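Local coordinates for chloramphenicol acetyltransferase (Aliivibrio fischeri, PDB 6PXA), which probably transfers an acetyl group from acetyl-CoA to the 3-hydroxyl of chloramphenicol, as a trimeric acyltransferase of the hexapeptide-repeat family, and here binds taurocholic acid, at residues Ile25-Gly28 against Asp29-Tyr33; Ala146-Gly149 against Ala150-Ile154; Gln181-Leu184 against Val185-Trp188. One frame throughout, in Å; residues are numbered along the deposited sequence.

Contact 1: Ile25-Gly28 against Asp29-Tyr33; sequences IEVG and DYSYY. With TCH (taurocholic acid), chain M.
Val-27 and Ser-31 touch across a type II beta turn, Gly-28 to Ser-31, at a corner of the left-handed beta-helix, where strand 25-27 passes into strand 32-34. The apolar part is small: Val-27 CG1, set anti to its backbone N (chi1 -175°), lies 3.9 Å from Ser-31 CB on the inside of the corner. A branched valine fills this buried side, and the short serine leaves room for it.

The polar part is bridged by water. One water lies 2.9 Å from Gly-28 O and 2.6 Å from Ser-31 O, linking the two ends of the turn. Ser-31 OG turns elsewhere, hydrogen-bonding Gly-74 O and Cys-77 N of the next coil, while Asp-29 OD1 forms a salt bridge with Lys-17. Tyr-30 holds the positive phi of the third turn position (74°).

Two tyrosines, one in the turn and one in the strand after it, meet taurocholic acid. The edge of the Tyr-30 ring meets the sulfonate, CD1 3.5 Å from O2S of taurocholic acid, and the ring also packs against Phe-108 of the second subunit. Tyr-32 instead offers a ring face to the bile-acid side chain, bringing CE2 to 3.2 Å from C22 of the ligand.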
ATOM      1  N   ILE B  25      13.477 -15.310 -14.208  1.00 37.99           N
ATOM      2  CA  ILE B  25      12.631 -14.280 -14.804  1.00 40.41           C
ATOM      3  C   ILE B  25      12.819 -14.301 -16.312  1.00 50.09           C
ATOM      4  O   ILE B  25      13.939 -14.458 -16.810  1.00 56.59           O
ATOM      5  CB  ILE B  25      12.920 -12.870 -14.260  1.00 45.21           C
ATOM      6  CG1 ILE B  25      12.857 -12.843 -12.751  1.00 45.99           C
ATOM      7  CG2 ILE B  25      11.861 -11.908 -14.770  1.00 44.68           C
ATOM      8  CD1 ILE B  25      13.192 -11.455 -12.134  1.00 45.11           C
ATOM      9  N   GLU B  26      11.711 -14.174 -17.034  1.00 43.08           N
ATOM     10  CA  GLU B  26      11.713 -14.023 -18.481  1.00 41.58           C
ATOM     11  C   GLU B  26      10.908 -12.766 -18.807  1.00 50.41           C
ATOM     12  O   GLU B  26       9.749 -12.658 -18.400  1.00 57.15           O
ATOM     13  CB  GLU B  26      11.115 -15.265 -19.147  1.00 44.62           C
ATOM     14  CG  GLU B  26      10.548 -15.025 -20.515  1.00 61.49           C
ATOM     15  CD  GLU B  26       9.806 -16.241 -21.042  1.00 75.70           C
ATOM     16  OE1 GLU B  26      10.065 -17.357 -20.538  1.00 76.82           O
ATOM     17  OE2 GLU B  26       8.963 -16.075 -21.950  1.00 79.34           O
ATOM     18  N   VAL B  27      11.517 -11.813 -19.515  1.00 43.89           N
ATOM     19  CA  VAL B  27      10.849 -10.569 -19.890  1.00 51.33           C
ATOM     20  C   VAL B  27      11.029 -10.327 -21.382  1.00 52.65           C
ATOM     21  O   VAL B  27      12.149 -10.410 -21.898  1.00 52.32           O
ATOM     22  CB  VAL B  27      11.375  -9.356 -19.097  1.00 50.13           C
ATOM     23  CG1 VAL B  27      10.565  -8.136 -19.449  1.00 47.66           C
ATOM     24  CG2 VAL B  27      11.328  -9.609 -17.610  1.00 49.00           C
ATOM     25  N   GLY B  28       9.930  -9.988 -22.066  1.00 52.92           N
ATOM     26  CA  GLY B  28       9.950  -9.776 -23.500  1.00 50.94           C
ATOM     27  C   GLY B  28      10.298  -8.345 -23.917  1.00 45.81           C
ATOM     28  O   GLY B  28      10.436  -7.418 -23.104  1.00 43.55           O
ATOM     29  N   ASP B  29      10.407  -8.172 -25.237  1.00 44.98           N
ATOM     30  CA  ASP B  29      10.939  -6.936 -25.801  1.00 48.70           C
ATOM     31  C   ASP B  29      10.142  -5.713 -25.361  1.00 48.78           C
ATOM     32  O   ASP B  29       8.911  -5.758 -25.249  1.00 41.59           O
ATOM     33  CB  ASP B  29      10.927  -6.986 -27.325  1.00 50.79           C
ATOM     34  CG  ASP B  29      11.726  -8.135 -27.893  1.00 50.34           C
ATOM     35  OD1 ASP B  29      12.712  -8.558 -27.276  1.00 54.80           O
ATOM     36  OD2 ASP B  29      11.369  -8.587 -28.985  1.00 58.69           O
ATOM     37  N   TYR B  30      10.874  -4.617 -25.130  1.00 46.51           N
ATOM     38  CA  TYR B  30      10.378  -3.253 -24.912  1.00 43.06           C
ATOM     39  C   TYR B  30       9.743  -3.040 -23.541  1.00 42.20           C
ATOM     40  O   TYR B  30       9.710  -1.911 -23.057  1.00 40.81           O
ATOM     41  CB  TYR B  30       9.424  -2.855 -26.049  1.00 49.76           C
ATOM     42  CG  TYR B  30      10.161  -2.796 -27.389  1.00 47.84           C
ATOM     43  CD1 TYR B  30      11.015  -1.744 -27.676  1.00 46.59           C
ATOM     44  CD2 TYR B  30      10.025  -3.801 -28.331  1.00 51.91           C
ATOM     45  CE1 TYR B  30      11.708  -1.682 -28.861  1.00 47.09           C
ATOM     46  CE2 TYR B  30      10.717  -3.755 -29.543  1.00 51.21           C
ATOM     47  CZ  TYR B  30      11.559  -2.691 -29.799  1.00 52.70           C
ATOM     48  OH  TYR B  30      12.255  -2.629 -30.991  1.00 56.66           O
ATOM     49  N   SER B  31       9.288  -4.099 -22.877  1.00 39.81           N
ATOM     50  CA  SER B  31       8.745  -3.937 -21.533  1.00 38.39           C
ATOM     51  C   SER B  31       9.740  -3.219 -20.629  1.00 37.22           C
ATOM     52  O   SER B  31      10.947  -3.495 -20.659  1.00 38.47           O
ATOM     53  CB  SER B  31       8.388  -5.307 -20.963  1.00 39.21           C
ATOM     54  OG  SER B  31       7.482  -5.929 -21.838  1.00 35.10           O
ATOM     55  N   TYR B  32       9.222  -2.279 -19.824  1.00 38.96           N
ATOM     56  CA  TYR B  32      10.055  -1.393 -19.026  1.00 38.12           C
ATOM     57  C   TYR B  32       9.479  -1.233 -17.624  1.00 36.22           C
ATOM     58  O   TYR B  32       8.275  -1.379 -17.396  1.00 39.92           O
ATOM     59  CB  TYR B  32      10.168   0.011 -19.664  1.00 44.94           C
ATOM     60  CG  TYR B  32       8.881   0.832 -19.587  1.00 41.39           C
ATOM     61  CD1 TYR B  32       7.931   0.775 -20.606  1.00 32.88           C
ATOM     62  CD2 TYR B  32       8.616   1.659 -18.498  1.00 46.25           C
ATOM     63  CE1 TYR B  32       6.761   1.506 -20.536  1.00 36.97           C
ATOM     64  CE2 TYR B  32       7.438   2.391 -18.419  1.00 41.34           C
ATOM     65  CZ  TYR B  32       6.525   2.323 -19.444  1.00 39.83           C
ATOM     66  OH  TYR B  32       5.354   3.051 -19.393  1.00 44.10           O
ATOM     67  N   TYR B  33      10.354  -0.851 -16.698  1.00 34.11           N
ATOM     68  CA  TYR B  33       9.976  -0.484 -15.337  1.00 35.88           C
ATOM     69  C   TYR B  33      10.363   0.972 -15.114  1.00 39.38           C
ATOM     70  O   TYR B  33      11.529   1.341 -15.298  1.00 40.40           O
ATOM     71  CB  TYR B  33      10.673  -1.399 -14.319  1.00 37.43           C
ATOM     72  CG  TYR B  33      10.473  -1.051 -12.847  1.00 38.59           C
ATOM     73  CD1 TYR B  33       9.200  -0.957 -12.302  1.00 41.20           C
ATOM     74  CD2 TYR B  33      11.561  -0.849 -11.997  1.00 37.40           C
ATOM     75  CE1 TYR B  33       9.003  -0.654 -10.942  1.00 32.48           C
ATOM     76  CE2 TYR B  33      11.365  -0.537 -10.628  1.00 35.94           C
ATOM     77  CZ  TYR B  33      10.072  -0.443 -10.121  1.00 35.65           C
ATOM     78  OH  TYR B  33       9.827  -0.136  -8.783  1.00 38.25           O
TER
HETATM   79  C1  TCH M 301       5.897  13.730 -18.565  1.00 65.23           C
HETATM   80  C2  TCH M 301       6.908  14.315 -19.617  1.00 64.00           C
HETATM   81  C3  TCH M 301       6.173  14.687 -20.937  1.00 68.30           C
HETATM   82  O3  TCH M 301       7.101  15.065 -21.878  1.00 72.53           O
HETATM   83  C4  TCH M 301       5.297  13.509 -21.514  1.00 62.79           C
HETATM   84  C5  TCH M 301       4.357  12.871 -20.460  1.00 59.10           C
HETATM   85  C6  TCH M 301       3.583  11.658 -21.049  1.00 56.21           C
HETATM   86  C7  TCH M 301       4.455  10.339 -21.163  1.00 56.08           C
HETATM   87  O7  TCH M 301       5.361  10.478 -22.204  1.00 50.63           O
HETATM   88  C8  TCH M 301       5.204  10.032 -19.846  1.00 54.82           C
HETATM   89  C9  TCH M 301       6.033  11.298 -19.378  1.00 59.02           C
HETATM   90  C10 TCH M 301       5.118  12.519 -19.135  1.00 63.31           C
HETATM   91  C11 TCH M 301       6.876  10.918 -18.144  1.00 59.89           C
HETATM   92  C12 TCH M 301       7.682   9.728 -18.285  1.00 59.93           C
HETATM   93  O12 TCH M 301       8.767   9.928 -19.152  1.00 53.46           O
HETATM   94  C13 TCH M 301       6.844   8.476 -18.926  1.00 63.52           C
HETATM   95  C14 TCH M 301       6.224   8.862 -20.068  1.00 59.09           C
HETATM   96  C15 TCH M 301       5.442   7.540 -20.538  1.00 59.04           C
HETATM   97  C16 TCH M 301       6.392   6.484 -20.243  1.00 59.25           C
HETATM   98  C17 TCH M 301       7.574   7.148 -19.514  1.00 60.84           C
HETATM   99  C18 TCH M 301       5.831   8.023 -17.863  1.00 66.54           C
HETATM  100  C19 TCH M 301       4.054  12.153 -18.090  1.00 60.37           C
HETATM  101  O1S TCH M 301      12.013   3.173 -26.093  1.00 58.28           O
HETATM  102  C20 TCH M 301       8.167   6.218 -18.562  1.00 55.88           C
HETATM  103  C21 TCH M 301       9.367   6.780 -17.750  1.00 51.00           C
HETATM  104  C22 TCH M 301       8.778   5.121 -19.469  1.00 59.28           C
HETATM  105  C23 TCH M 301       9.983   5.615 -20.258  1.00 57.83           C
HETATM  106  C24 TCH M 301      10.504   4.504 -21.157  1.00 56.17           C
HETATM  107  N24 TCH M 301       9.867   4.264 -22.427  1.00 55.78           N
HETATM  108  O24 TCH M 301      11.409   3.838 -20.814  1.00 47.87           O
HETATM  109  C25 TCH M 301      10.353   3.217 -23.307  1.00 49.94           C
HETATM  110  C26 TCH M 301       9.578   3.353 -24.605  1.00 56.12           C
HETATM  111  S26 TCH M 301      10.488   2.555 -25.955  1.00 60.57           S
HETATM  112  O2S TCH M 301      10.604   0.966 -25.530  1.00 58.85           O
HETATM  113  O3S TCH M 301       9.602   2.800 -27.325  1.00 57.90           O
HETATM  114  O   HOH W   1      12.128  -5.348 -21.955  1.00 47.68           O

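Contact 2: Ala146-Gly149 against Ala150-Ile154; sequences AIIG and ARAVI
A corner of the left-handed parallel beta-helix, built from hexapeptide repeats, joins strand 147-148 to strand 153-154 and turns the chain from one face of the prism to the next. Gly-149 to Ala-152 form its type II beta turn, closed by a hydrogen bond from Ala-152 N to Gly-149 O of 3.1 Å. The bond is fairly straight at the hydrogen (161°), although the donor sits above the carbonyl plane.

Inside the corner the side chains that meet are aliphatic. Ile-148 sends CG2, which stands anti to the backbone N, into the angle between the two strands. There it meets Ala-152 CB at 3.6 Å and Ile-154 CG1 at 3.7 Å. The two isoleucines reach toward each other tip to tip, their CD1 atoms 4.1 Å apart. Branched side chains fill the interior of the coil.

On the outside, Ala-150 packs on Met-135 of the second subunit. Arg-151 occupies the third turn position with positive phi (69°), and its long side chain leaves the coil for the trimer interface. Its NE forms a salt bridge with Glu-133 of the same chain and its NH1 hydrogen-bonds Glu-133 O of the second subunit, while NH2 pairs with a sulfate ion, probably from the crystallisation liquor. At the bend itself, the methyl of Ala-152 is small enough to fit underneath, its CB 3.3 Å from Gly-149 O.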
ATOM      1  N   ALA B 146      -4.458  -6.289 -20.628  1.00 36.98           N
ATOM      2  CA  ALA B 146      -5.100  -5.877 -19.385  1.00 41.67           C
ATOM      3  C   ALA B 146      -4.500  -4.585 -18.821  1.00 38.13           C
ATOM      4  O   ALA B 146      -3.375  -4.183 -19.139  1.00 38.82           O
ATOM      5  CB  ALA B 146      -4.994  -6.972 -18.322  1.00 38.30           C
ATOM      6  N   ILE B 147      -5.273  -3.931 -17.955  1.00 36.71           N
ATOM      7  CA  ILE B 147      -4.802  -2.784 -17.188  1.00 37.07           C
ATOM      8  C   ILE B 147      -5.040  -3.104 -15.728  1.00 35.42           C
ATOM      9  O   ILE B 147      -6.160  -3.467 -15.352  1.00 36.17           O
ATOM     10  CB  ILE B 147      -5.516  -1.474 -17.577  1.00 42.34           C
ATOM     11  CG1 ILE B 147      -5.184  -1.099 -19.022  1.00 42.70           C
ATOM     12  CG2 ILE B 147      -5.101  -0.344 -16.672  1.00 35.62           C
ATOM     13  CD1 ILE B 147      -6.085  -0.043 -19.572  1.00 42.03           C
ATOM     14  N   ILE B 148      -3.983  -3.033 -14.931  1.00 33.96           N
ATOM     15  CA  ILE B 148      -4.057  -3.232 -13.496  1.00 33.25           C
ATOM     16  C   ILE B 148      -3.982  -1.846 -12.852  1.00 40.58           C
ATOM     17  O   ILE B 148      -3.027  -1.087 -13.081  1.00 38.48           O
ATOM     18  CB  ILE B 148      -2.935  -4.145 -12.976  1.00 33.60           C
ATOM     19  CG1 ILE B 148      -2.935  -5.508 -13.677  1.00 32.80           C
ATOM     20  CG2 ILE B 148      -3.057  -4.332 -11.445  1.00 29.40           C
ATOM     21  CD1 ILE B 148      -4.313  -6.203 -13.712  1.00 33.09           C
ATOM     22  N   GLY B 149      -4.991  -1.506 -12.067  1.00 38.83           N
ATOM     23  CA  GLY B 149      -5.024  -0.183 -11.458  1.00 39.64           C
ATOM     24  C   GLY B 149      -3.935   0.004 -10.422  1.00 35.72           C
ATOM     25  O   GLY B 149      -3.423  -0.957  -9.832  1.00 33.70           O
ATOM     26  N   ALA B 150      -3.582   1.276 -10.191  1.00 34.04           N
ATOM     27  CA  ALA B 150      -2.695   1.606  -9.088  1.00 36.14           C
ATOM     28  C   ALA B 150      -3.255   0.993  -7.810  1.00 38.96           C
ATOM     29  O   ALA B 150      -4.471   0.997  -7.592  1.00 38.59           O
ATOM     30  CB  ALA B 150      -2.562   3.131  -8.946  1.00 42.37           C
ATOM     31  N   ARG B 151      -2.374   0.373  -7.018  1.00 33.34           N
ATOM     32  CA  ARG B 151      -2.690  -0.196  -5.702  1.00 30.63           C
ATOM     33  C   ARG B 151      -3.585  -1.432  -5.770  1.00 33.94           C
ATOM     34  O   ARG B 151      -3.973  -1.959  -4.720  1.00 34.03           O
ATOM     35  CB  ARG B 151      -3.351   0.846  -4.763  1.00 30.50           C
ATOM     36  CG  ARG B 151      -2.399   1.846  -4.085  1.00 35.32           C
ATOM     37  CD  ARG B 151      -1.483   1.179  -3.048  1.00 33.44           C
ATOM     38  NE  ARG B 151      -0.517   2.141  -2.513  1.00 33.43           N
ATOM     39  CZ  ARG B 151      -0.816   3.091  -1.615  1.00 41.58           C
ATOM     40  NH1 ARG B 151      -2.043   3.195  -1.115  1.00 43.06           N
ATOM     41  NH2 ARG B 151       0.123   3.927  -1.180  1.00 36.83           N
ATOM     42  N   ALA B 152      -3.908  -1.932  -6.959  1.00 36.69           N
ATOM     43  CA  ALA B 152      -4.692  -3.150  -7.052  1.00 36.39           C
ATOM     44  C   ALA B 152      -3.954  -4.326  -6.409  1.00 35.56           C
ATOM     45  O   ALA B 152      -2.723  -4.373  -6.358  1.00 32.67           O
ATOM     46  CB  ALA B 152      -5.003  -3.479  -8.512  1.00 33.88           C
ATOM     47  N   VAL B 153      -4.723  -5.250  -5.863  1.00 33.49           N
ATOM     48  CA  VAL B 153      -4.185  -6.465  -5.258  1.00 37.02           C
ATOM     49  C   VAL B 153      -4.775  -7.637  -6.044  1.00 35.28           C
ATOM     50  O   VAL B 153      -5.961  -7.979  -5.904  1.00 36.15           O
ATOM     51  CB  VAL B 153      -4.500  -6.553  -3.765  1.00 37.06           C
ATOM     52  CG1 VAL B 153      -3.899  -7.870  -3.165  1.00 41.79           C
ATOM     53  CG2 VAL B 153      -3.961  -5.314  -3.038  1.00 38.24           C
ATOM     54  N   ILE B 154      -3.966  -8.215  -6.914  1.00 36.75           N
ATOM     55  CA  ILE B 154      -4.427  -9.156  -7.933  1.00 33.60           C
ATOM     56  C   ILE B 154      -4.153 -10.565  -7.421  1.00 38.39           C
ATOM     57  O   ILE B 154      -2.990 -10.960  -7.260  1.00 32.96           O
ATOM     58  CB  ILE B 154      -3.732  -8.898  -9.273  1.00 31.78           C
ATOM     59  CG1 ILE B 154      -4.004  -7.453  -9.687  1.00 32.24           C
ATOM     60  CG2 ILE B 154      -4.243  -9.853 -10.334  1.00 32.31           C
ATOM     61  CD1 ILE B 154      -5.506  -7.172  -9.943  1.00 31.40           C
TER

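Contact 3: Gln181-Leu184 against Val185-Trp188; sequences QTLL and VIKW
Ile-186 places CG1 between its backbone N and carbonyl carbon (chi1 63°), which lays that methylene 3.5 Å from Thr-182 O, one turn back. From there CD1 comes within 4.3 Å of Leu-183 CD2, a loose apolar touch. Both residues belong to the buried side of helix 177-186, which packs on helix 208-219: Leu-183 touches Ile-208, and Ile-186 touches Leu-211 and Phe-215. Lys-187 bends only at its last torsion (chi4 85°), curling its chain over Leu-184 O, with CG and CE each 3.3 Å from that oxygen. Such a long, flexible residue suits this exposed end, where its aliphatic portion packs on the backbone.

The backbone bonds mark how the helix finishes. Thr-182 O receives two N-H groups: Ile-186 N at 3.2 Å, nearly along the C=O axis, and Val-185 N at 3.1 Å, well above the carbonyl plane. Val-185 N also has a weak bond to Gln-181 O. Lys-187 N then reaches Leu-183 O at 3.1 Å, and Lys-187 takes positive phi (48°). Mixed i to i+3 and i to i+4 bonding, followed by a residue with positive phi, is characteristic of the C-terminal end of an alpha-helix.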
ATOM      1  N   GLN B 181     -11.460 -10.260 -29.393  1.00 55.69           N
ATOM      2  CA  GLN B 181     -11.139 -11.515 -30.060  1.00 63.60           C
ATOM      3  C   GLN B 181     -10.250 -11.276 -31.270  1.00 65.64           C
ATOM      4  O   GLN B 181      -9.360 -12.080 -31.566  1.00 64.78           O
ATOM      5  CB  GLN B 181     -12.423 -12.229 -30.476  1.00 69.50           C
ATOM      6  CG  GLN B 181     -12.598 -13.588 -29.838  1.00 77.21           C
ATOM      7  CD  GLN B 181     -13.118 -14.614 -30.825  1.00 90.24           C
ATOM      8  OE1 GLN B 181     -12.375 -15.489 -31.278  1.00 95.58           O
ATOM      9  NE2 GLN B 181     -14.396 -14.509 -31.174  1.00 94.13           N
ATOM     10  N   THR B 182     -10.473 -10.160 -31.968  1.00 66.40           N
ATOM     11  CA  THR B 182      -9.681  -9.832 -33.146  1.00 68.40           C
ATOM     12  C   THR B 182      -8.231  -9.560 -32.771  1.00 65.35           C
ATOM     13  O   THR B 182      -7.303 -10.115 -33.374  1.00 66.88           O
ATOM     14  CB  THR B 182     -10.304  -8.629 -33.857  1.00 61.72           C
ATOM     15  OG1 THR B 182     -11.506  -9.050 -34.512  1.00 64.30           O
ATOM     16  CG2 THR B 182      -9.346  -8.047 -34.878  1.00 61.16           C
ATOM     17  N   LEU B 183      -8.017  -8.725 -31.754  1.00 54.89           N
ATOM     18  CA  LEU B 183      -6.658  -8.423 -31.322  1.00 47.42           C
ATOM     19  C   LEU B 183      -5.921  -9.680 -30.866  1.00 52.57           C
ATOM     20  O   LEU B 183      -4.693  -9.756 -30.983  1.00 55.29           O
ATOM     21  CB  LEU B 183      -6.701  -7.370 -30.200  1.00 44.30           C
ATOM     22  CG  LEU B 183      -7.283  -6.006 -30.591  1.00 49.25           C
ATOM     23  CD1 LEU B 183      -7.333  -5.022 -29.376  1.00 44.00           C
ATOM     24  CD2 LEU B 183      -6.467  -5.405 -31.702  1.00 46.46           C
ATOM     25  N   LEU B 184      -6.650 -10.682 -30.372  1.00 52.05           N
ATOM     26  CA  LEU B 184      -6.013 -11.889 -29.866  1.00 54.94           C
ATOM     27  C   LEU B 184      -5.599 -12.839 -30.982  1.00 59.96           C
ATOM     28  O   LEU B 184      -4.764 -13.718 -30.750  1.00 60.17           O
ATOM     29  CB  LEU B 184      -6.938 -12.606 -28.879  1.00 52.04           C
ATOM     30  CG  LEU B 184      -7.212 -11.791 -27.596  1.00 50.81           C
ATOM     31  CD1 LEU B 184      -8.039 -12.581 -26.594  1.00 50.30           C
ATOM     32  CD2 LEU B 184      -5.909 -11.368 -26.969  1.00 49.01           C
ATOM     33  N   VAL B 185      -6.147 -12.677 -32.181  1.00 66.70           N
ATOM     34  CA  VAL B 185      -5.728 -13.473 -33.332  1.00 63.30           C
ATOM     35  C   VAL B 185      -4.548 -12.830 -34.055  1.00 64.48           C
ATOM     36  O   VAL B 185      -3.585 -13.513 -34.420  1.00 60.74           O
ATOM     37  CB  VAL B 185      -6.922 -13.689 -34.288  1.00 63.35           C
ATOM     38  CG1 VAL B 185      -6.445 -14.271 -35.617  1.00 66.56           C
ATOM     39  CG2 VAL B 185      -7.961 -14.605 -33.651  1.00 64.36           C
ATOM     40  N   ILE B 186      -4.599 -11.512 -34.270  1.00 56.47           N
ATOM     41  CA  ILE B 186      -3.568 -10.871 -35.085  1.00 56.31           C
ATOM     42  C   ILE B 186      -2.288 -10.640 -34.287  1.00 60.17           C
ATOM     43  O   ILE B 186      -1.195 -10.625 -34.866  1.00 54.87           O
ATOM     44  CB  ILE B 186      -4.080  -9.559 -35.714  1.00 55.38           C
ATOM     45  CG1 ILE B 186      -4.447  -8.524 -34.653  1.00 53.32           C
ATOM     46  CG2 ILE B 186      -5.285  -9.809 -36.634  1.00 59.03           C
ATOM     47  CD1 ILE B 186      -5.056  -7.256 -35.273  1.00 54.80           C
ATOM     48  N   LYS B 187      -2.389 -10.458 -32.968  1.00 54.56           N
ATOM     49  CA  LYS B 187      -1.227 -10.421 -32.080  1.00 53.33           C
ATOM     50  C   LYS B 187      -0.124  -9.500 -32.616  1.00 55.81           C
ATOM     51  O   LYS B 187       0.983  -9.938 -32.934  1.00 53.96           O
ATOM     52  CB  LYS B 187      -0.663 -11.828 -31.851  1.00 61.79           C
ATOM     53  CG  LYS B 187      -1.648 -12.842 -31.312  1.00 62.43           C
ATOM     54  CD  LYS B 187      -0.916 -14.100 -30.919  1.00 66.16           C
ATOM     55  CE  LYS B 187      -1.864 -15.228 -30.523  1.00 73.96           C
ATOM     56  NZ  LYS B 187      -2.351 -16.021 -31.690  1.00 80.10           N
ATOM     57  N   TRP B 188      -0.445  -8.199 -32.679  1.00 58.72           N
ATOM     58  CA  TRP B 188       0.477  -7.229 -33.269  1.00 58.04           C
ATOM     59  C   TRP B 188       1.804  -7.175 -32.532  1.00 58.15           C
ATOM     60  O   TRP B 188       2.804  -6.748 -33.121  1.00 54.20           O
ATOM     61  CB  TRP B 188      -0.134  -5.815 -33.301  1.00 50.49           C
ATOM     62  CG  TRP B 188      -0.348  -5.179 -31.907  1.00 48.76           C
ATOM     63  CD1 TRP B 188      -1.525  -5.097 -31.233  1.00 51.34           C
ATOM     64  CD2 TRP B 188       0.643  -4.538 -31.060  1.00 49.74           C
ATOM     65  NE1 TRP B 188      -1.337  -4.464 -30.019  1.00 48.67           N
ATOM     66  CE2 TRP B 188      -0.018  -4.114 -29.890  1.00 48.90           C
ATOM     67  CE3 TRP B 188       2.015  -4.287 -31.180  1.00 48.03           C
ATOM     68  CZ2 TRP B 188       0.647  -3.459 -28.849  1.00 51.87           C
ATOM     69  CZ3 TRP B 188       2.677  -3.654 -30.159  1.00 47.25           C
ATOM     70  CH2 TRP B 188       1.993  -3.243 -28.997  1.00 48.18           C
TER

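From the N terminus, contact 1 (25-33) comes first, bending the chain at a corner between strands 25-27 and 32-34. Contact 2 (146-154) makes the same kind of bend much later, between strands 147-148 and 153-154; strands 32-34 and 147-148 lie in one sheet of the beta-helix. Contact 3 (181-188) follows, beyond the strands, where helix 177-186 ends. Each is local, two strand-to-strand turns and one helix end, and the three run in series, neither nesting nor crossing. Their centres are about 18 to 23 Å apart and none touches another. All three reach the second subunit; contact 3 also packs helix 177-186 against helix 208-219.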